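Local coordinates for endonuclease PI-MtuI (Mycobacterium tuberculosis, PDB 2IMZ), which probably catalyses its own excision from the host RecA precursor by protein splicing, being the splicing domain of an intein, at residues Val45-Val56 against Thr143-Glu154. The protein carries 1 engineered substitution. Residues are numbered along the deposited sequence; the frame is centred on the assembly and turned at random.
With ZN (zinc ion), chain C.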
loop_
_atom_site.group_PDB
_atom_site.type_symbol
_atom_site.label_atom_id
_atom_site.label_comp_id
_atom_site.label_asym_id
_atom_site.label_seq_id
_atom_site.Cartn_x
_atom_site.Cartn_y
_atom_site.Cartn_z
ATOM N N VAL A 45 4.905 -11.210 -7.024
ATOM C CA VAL A 45 5.191 -10.640 -5.717
ATOM C C VAL A 45 6.681 -10.313 -5.766
ATOM O O VAL A 45 7.482 -11.151 -6.187
ATOM C CB VAL A 45 4.920 -11.661 -4.594
ATOM C CG1 VAL A 45 5.391 -11.113 -3.250
ATOM C CG2 VAL A 45 3.424 -11.972 -4.540
ATOM N N VAL A 46 7.044 -9.102 -5.354
ATOM C CA VAL A 46 8.439 -8.671 -5.386
ATOM C C VAL A 46 9.035 -8.332 -4.020
ATOM O O VAL A 46 10.251 -8.177 -3.892
ATOM C CB VAL A 46 8.609 -7.464 -6.331
ATOM C CG1 VAL A 46 8.329 -7.898 -7.764
ATOM C CG2 VAL A 46 7.666 -6.340 -5.932
ATOM N N SER A 47 8.183 -8.220 -3.006
ATOM C CA SER A 47 8.633 -7.923 -1.645
ATOM C C SER A 47 7.785 -8.707 -0.654
ATOM O O SER A 47 6.604 -8.960 -0.903
ATOM C CB SER A 47 8.516 -6.428 -1.338
ATOM O OG SER A 47 9.316 -5.655 -2.209
ATOM N N TRP A 48 8.393 -9.071 0.473
ATOM C CA TRP A 48 7.729 -9.860 1.510
ATOM C C TRP A 48 7.923 -9.215 2.879
ATOM O O TRP A 48 9.043 -8.847 3.243
ATOM C CB TRP A 48 8.325 -11.271 1.532
ATOM C CG TRP A 48 8.271 -11.956 0.208
ATOM C CD1 TRP A 48 7.293 -12.793 -0.244
ATOM C CD2 TRP A 48 9.203 -11.809 -0.870
ATOM N NE1 TRP A 48 7.555 -13.175 -1.536
ATOM C CE2 TRP A 48 8.721 -12.585 -1.947
ATOM C CE3 TRP A 48 10.398 -11.092 -1.031
ATOM C CZ2 TRP A 48 9.392 -12.667 -3.173
ATOM C CZ3 TRP A 48 11.067 -11.173 -2.252
ATOM C CH2 TRP A 48 10.560 -11.957 -3.307
ATOM N N PHE A 49 6.844 -9.097 3.649
ATOM C CA PHE A 49 6.944 -8.489 4.971
ATOM C C PHE A 49 6.288 -9.281 6.096
ATOM O O PHE A 49 5.127 -9.681 5.997
ATOM C CB PHE A 49 6.348 -7.077 4.953
ATOM C CG PHE A 49 6.868 -6.214 3.840
ATOM C CD1 PHE A 49 6.291 -6.268 2.574
ATOM C CD2 PHE A 49 7.955 -5.370 4.048
ATOM C CE1 PHE A 49 6.792 -5.491 1.527
ATOM C CE2 PHE A 49 8.464 -4.589 3.009
ATOM C CZ PHE A 49 7.879 -4.653 1.745
ATOM N N ASP A 50 7.053 -9.523 7.157
ATOM C CA ASP A 50 6.547 -10.211 8.342
ATOM C C ASP A 50 6.261 -9.036 9.269
ATOM O O ASP A 50 7.183 -8.428 9.810
ATOM C CB ASP A 50 7.618 -11.116 8.953
ATOM C CG ASP A 50 7.111 -11.888 10.158
ATOM O OD1 ASP A 50 6.402 -11.292 10.997
ATOM O OD2 ASP A 50 7.428 -13.089 10.275
ATOM N N GLN A 51 4.983 -8.721 9.445
ATOM C CA GLN A 51 4.567 -7.576 10.243
ATOM C C GLN A 51 4.350 -7.785 11.738
ATOM O O GLN A 51 3.911 -6.865 12.431
ATOM C CB GLN A 51 3.300 -6.984 9.625
ATOM C CG GLN A 51 3.406 -6.735 8.124
ATOM C CD GLN A 51 4.397 -5.642 7.771
ATOM O OE1 GLN A 51 4.040 -4.649 7.135
ATOM N NE2 GLN A 51 5.646 -5.818 8.178
ATOM N N GLY A 52 4.652 -8.981 12.233
ATOM C CA GLY A 52 4.477 -9.253 13.649
ATOM C C GLY A 52 3.030 -9.450 14.060
ATOM O O GLY A 52 2.129 -9.445 13.220
ATOM N N THR A 53 2.803 -9.616 15.359
ATOM C CA THR A 53 1.457 -9.822 15.877
ATOM C C THR A 53 0.700 -8.511 16.033
ATOM O O THR A 53 1.199 -7.556 16.632
ATOM C CB THR A 53 1.491 -10.542 17.235
ATOM O OG1 THR A 53 2.119 -11.819 17.076
ATOM C CG2 THR A 53 0.079 -10.744 17.765
ATOM N N ARG A 54 -0.513 -8.477 15.491
ATOM C CA ARG A 54 -1.358 -7.291 15.553
ATOM C C ARG A 54 -2.815 -7.698 15.730
ATOM O O ARG A 54 -3.155 -8.876 15.635
ATOM C CB ARG A 54 -1.223 -6.478 14.262
ATOM C CG ARG A 54 0.206 -6.157 13.874
ATOM C CD ARG A 54 0.260 -5.215 12.687
ATOM N NE ARG A 54 1.637 -4.953 12.279
ATOM C CZ ARG A 54 2.033 -3.858 11.637
ATOM N NH1 ARG A 54 1.155 -2.912 11.332
ATOM N NH2 ARG A 54 3.307 -3.711 11.301
ATOM N N ASP A 55 -3.672 -6.718 15.993
ATOM C CA ASP A 55 -5.094 -6.988 16.151
ATOM C C ASP A 55 -5.702 -7.071 14.759
ATOM O O ASP A 55 -5.466 -6.201 13.922
ATOM C CB ASP A 55 -5.793 -5.863 16.924
ATOM C CG ASP A 55 -5.263 -5.699 18.328
ATOM O OD1 ASP A 55 -5.119 -6.718 19.028
ATOM O OD2 ASP A 55 -5.002 -4.547 18.734
ATOM N N VAL A 56 -6.482 -8.116 14.514
ATOM C CA VAL A 56 -7.129 -8.282 13.218
ATOM C C VAL A 56 -8.606 -8.574 13.405
ATOM O O VAL A 56 -9.002 -9.202 14.387
ATOM C CB VAL A 56 -6.521 -9.449 12.413
ATOM C CG1 VAL A 56 -5.094 -9.128 12.021
ATOM C CG2 VAL A 56 -6.576 -10.734 13.237
ATOM N N THR A 143 -12.408 -8.737 16.928
ATOM C CA THR A 143 -10.959 -8.615 16.870
ATOM C C THR A 143 -10.250 -9.713 17.659
ATOM O O THR A 143 -10.749 -10.180 18.684
ATOM C CB THR A 143 -10.511 -7.252 17.426
ATOM O OG1 THR A 143 -9.084 -7.160 17.373
ATOM C CG2 THR A 143 -10.969 -7.092 18.870
ATOM N N ARG A 144 -9.084 -10.120 17.167
ATOM C CA ARG A 144 -8.274 -11.140 17.820
ATOM C C ARG A 144 -6.812 -10.881 17.474
ATOM O O ARG A 144 -6.509 -10.145 16.536
ATOM C CB ARG A 144 -8.683 -12.542 17.358
ATOM C CG ARG A 144 -8.383 -12.851 15.898
ATOM C CD ARG A 144 -8.899 -14.232 15.511
ATOM N NE ARG A 144 -8.589 -14.566 14.125
ATOM C CZ ARG A 144 -7.412 -15.017 13.703
ATOM N NH1 ARG A 144 -6.420 -15.200 14.565
ATOM N NH2 ARG A 144 -7.221 -15.272 12.413
ATOM N N ARG A 145 -5.909 -11.483 18.240
ATOM C CA ARG A 145 -4.480 -11.319 18.014
ATOM C C ARG A 145 -3.984 -12.385 17.049
ATOM O O ARG A 145 -4.313 -13.562 17.192
ATOM C CB ARG A 145 -3.727 -11.444 19.340
ATOM C CG ARG A 145 -4.178 -10.454 20.401
ATOM C CD ARG A 145 -3.710 -9.054 20.065
ATOM N NE ARG A 145 -2.254 -8.957 20.091
ATOM C CZ ARG A 145 -1.571 -7.865 19.761
ATOM N NH1 ARG A 145 -2.211 -6.770 19.375
ATOM N NH2 ARG A 145 -0.246 -7.866 19.824
ATOM N N ALA A 146 -3.183 -11.973 16.072
ATOM C CA ALA A 146 -2.649 -12.910 15.095
ATOM C C ALA A 146 -1.393 -12.365 14.437
ATOM O O ALA A 146 -1.218 -11.152 14.328
ATOM C CB ALA A 146 -3.700 -13.196 14.025
ATOM N N ARG A 147 -0.514 -13.265 14.009
ATOM C CA ARG A 147 0.691 -12.839 13.313
ATOM C C ARG A 147 0.169 -12.298 11.994
ATOM O O ARG A 147 -0.770 -12.861 11.424
ATOM C CB ARG A 147 1.621 -14.020 13.040
ATOM C CG ARG A 147 2.157 -14.704 14.281
ATOM C CD ARG A 147 3.405 -15.482 13.929
ATOM N NE ARG A 147 3.166 -16.448 12.862
ATOM C CZ ARG A 147 4.128 -17.023 12.148
ATOM N NH1 ARG A 147 5.398 -16.728 12.385
ATOM N NH2 ARG A 147 3.821 -17.896 11.198
ATOM N N THR A 148 0.763 -11.216 11.509
ATOM C CA THR A 148 0.313 -10.615 10.263
ATOM C C THR A 148 1.436 -10.459 9.250
ATOM O O THR A 148 2.620 -10.478 9.603
ATOM C CB THR A 148 -0.353 -9.249 10.526
ATOM O OG1 THR A 148 0.598 -8.353 11.113
ATOM C CG2 THR A 148 -1.533 -9.417 11.470
ATOM N N PHE A 149 1.052 -10.308 7.987
ATOM C CA PHE A 149 2.007 -10.198 6.897
ATOM C C PHE A 149 1.528 -9.259 5.805
ATOM O O PHE A 149 0.371 -8.837 5.791
ATOM C CB PHE A 149 2.252 -11.579 6.282
ATOM C CG PHE A 149 2.576 -12.639 7.291
ATOM C CD1 PHE A 149 1.566 -13.248 8.030
ATOM C CD2 PHE A 149 3.897 -12.992 7.542
ATOM C CE1 PHE A 149 1.864 -14.192 9.008
ATOM C CE2 PHE A 149 4.207 -13.933 8.516
ATOM C CZ PHE A 149 3.189 -14.535 9.254
ATOM N N ASP A 150 2.425 -8.961 4.874
ATOM C CA ASP A 150 2.114 -8.075 3.763
ATOM C C ASP A 150 2.960 -8.491 2.559
ATOM O O ASP A 150 4.011 -9.110 2.718
ATOM C CB ASP A 150 2.421 -6.629 4.165
ATOM C CG ASP A 150 1.641 -5.617 3.358
ATOM O OD1 ASP A 150 0.411 -5.789 3.210
ATOM O OD2 ASP A 150 2.256 -4.633 2.887
ATOM N N LEU A 151 2.490 -8.159 1.361
ATOM C CA LEU A 151 3.205 -8.496 0.132
ATOM C C LEU A 151 3.194 -7.318 -0.829
ATOM O O LEU A 151 2.238 -6.545 -0.852
ATOM C CB LEU A 151 2.535 -9.684 -0.567
ATOM C CG LEU A 151 2.425 -11.018 0.173
ATOM C CD1 LEU A 151 1.513 -11.969 -0.608
ATOM C CD2 LEU A 151 3.817 -11.622 0.345
ATOM N N GLU A 152 4.263 -7.169 -1.609
ATOM C CA GLU A 152 4.312 -6.117 -2.615
ATOM C C GLU A 152 4.161 -6.803 -3.959
ATOM O O GLU A 152 4.883 -7.756 -4.265
ATOM C CB GLU A 152 5.632 -5.344 -2.590
ATOM C CG GLU A 152 5.653 -4.174 -1.624
ATOM C CD GLU A 152 4.497 -3.202 -1.837
ATOM O OE1 GLU A 152 4.343 -2.640 -2.951
ATOM O OE2 GLU A 152 3.736 -2.998 -0.877
ATOM N N VAL A 153 3.209 -6.312 -4.742
ATOM C CA VAL A 153 2.903 -6.842 -6.063
ATOM C C VAL A 153 3.370 -5.841 -7.107
ATOM O O VAL A 153 2.960 -4.681 -7.103
ATOM C CB VAL A 153 1.381 -7.076 -6.218
ATOM C CG1 VAL A 153 1.060 -7.578 -7.621
ATOM C CG2 VAL A 153 0.909 -8.084 -5.177
ATOM N N GLU A 154 4.231 -6.299 -8.004
ATOM C CA GLU A 154 4.764 -5.437 -9.045
ATOM C C GLU A 154 3.710 -4.641 -9.814
ATOM O O GLU A 154 2.651 -5.163 -10.174
ATOM C CB GLU A 154 5.585 -6.266 -10.030
ATOM C CG GLU A 154 6.040 -5.491 -11.251
ATOM C CD GLU A 154 6.671 -6.388 -12.290
ATOM O OE1 GLU A 154 7.785 -6.886 -12.043
ATOM O OE2 GLU A 154 6.044 -6.603 -13.349
HETATM ZN ZN ZN C . 2.445 -1.546 -3.006
HETATM O O HOH W 1 4.148 -12.117 11.966
HETATM O O HOH W 2 6.558 -14.317 12.908
HETATM O O HOH W 3 -7.322 -8.170 19.280
#
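Opposite Glu152 stand two residues, Val46 and Ser47, which makes a classic beta bulge near one end of the long antiparallel pairing through which strand 134-153 of this intein splicing (Hint) domain joins strand 40-52 and, past a corner at Thr53, strand 54-61. Backbone bonds run the whole length, from Val46 N to Glu152 O (2.8 Å) to the mutual pair of Val56 and Arg144. Near the corner, Gly52 O accepts twice, from Thr148 N and from Thr148 OG1 (2.8 Å); chi1 of 62° sets the hydroxyl between its own backbone N and carbonyl carbon, from where it reaches the same oxygen as the amide. Apolar contacts join Leu151 CD2 to Trp48 CD1 and Val45 CG1 on the face where helix 19-24 packs against Leu151. On the other face, the edge of the Phe49 ring brings CE1 to Glu152 CG at 3.6 Å. Glu152 OE1 binds zinc at 2.2 Å, a site shared with His157 and with His167 of the second subunit, whose Lys74 makes salt bridges to Glu152 OE2 and Asp150 OD2. Beyond the corner, Arg145, bent at chi2 and chi3, curls back to a salt bridge: Asp55 OD1 lies in its guanidinium plane, 2.9 Å from NH1, yet NH1 meets that oxygen from above the carboxylate plane.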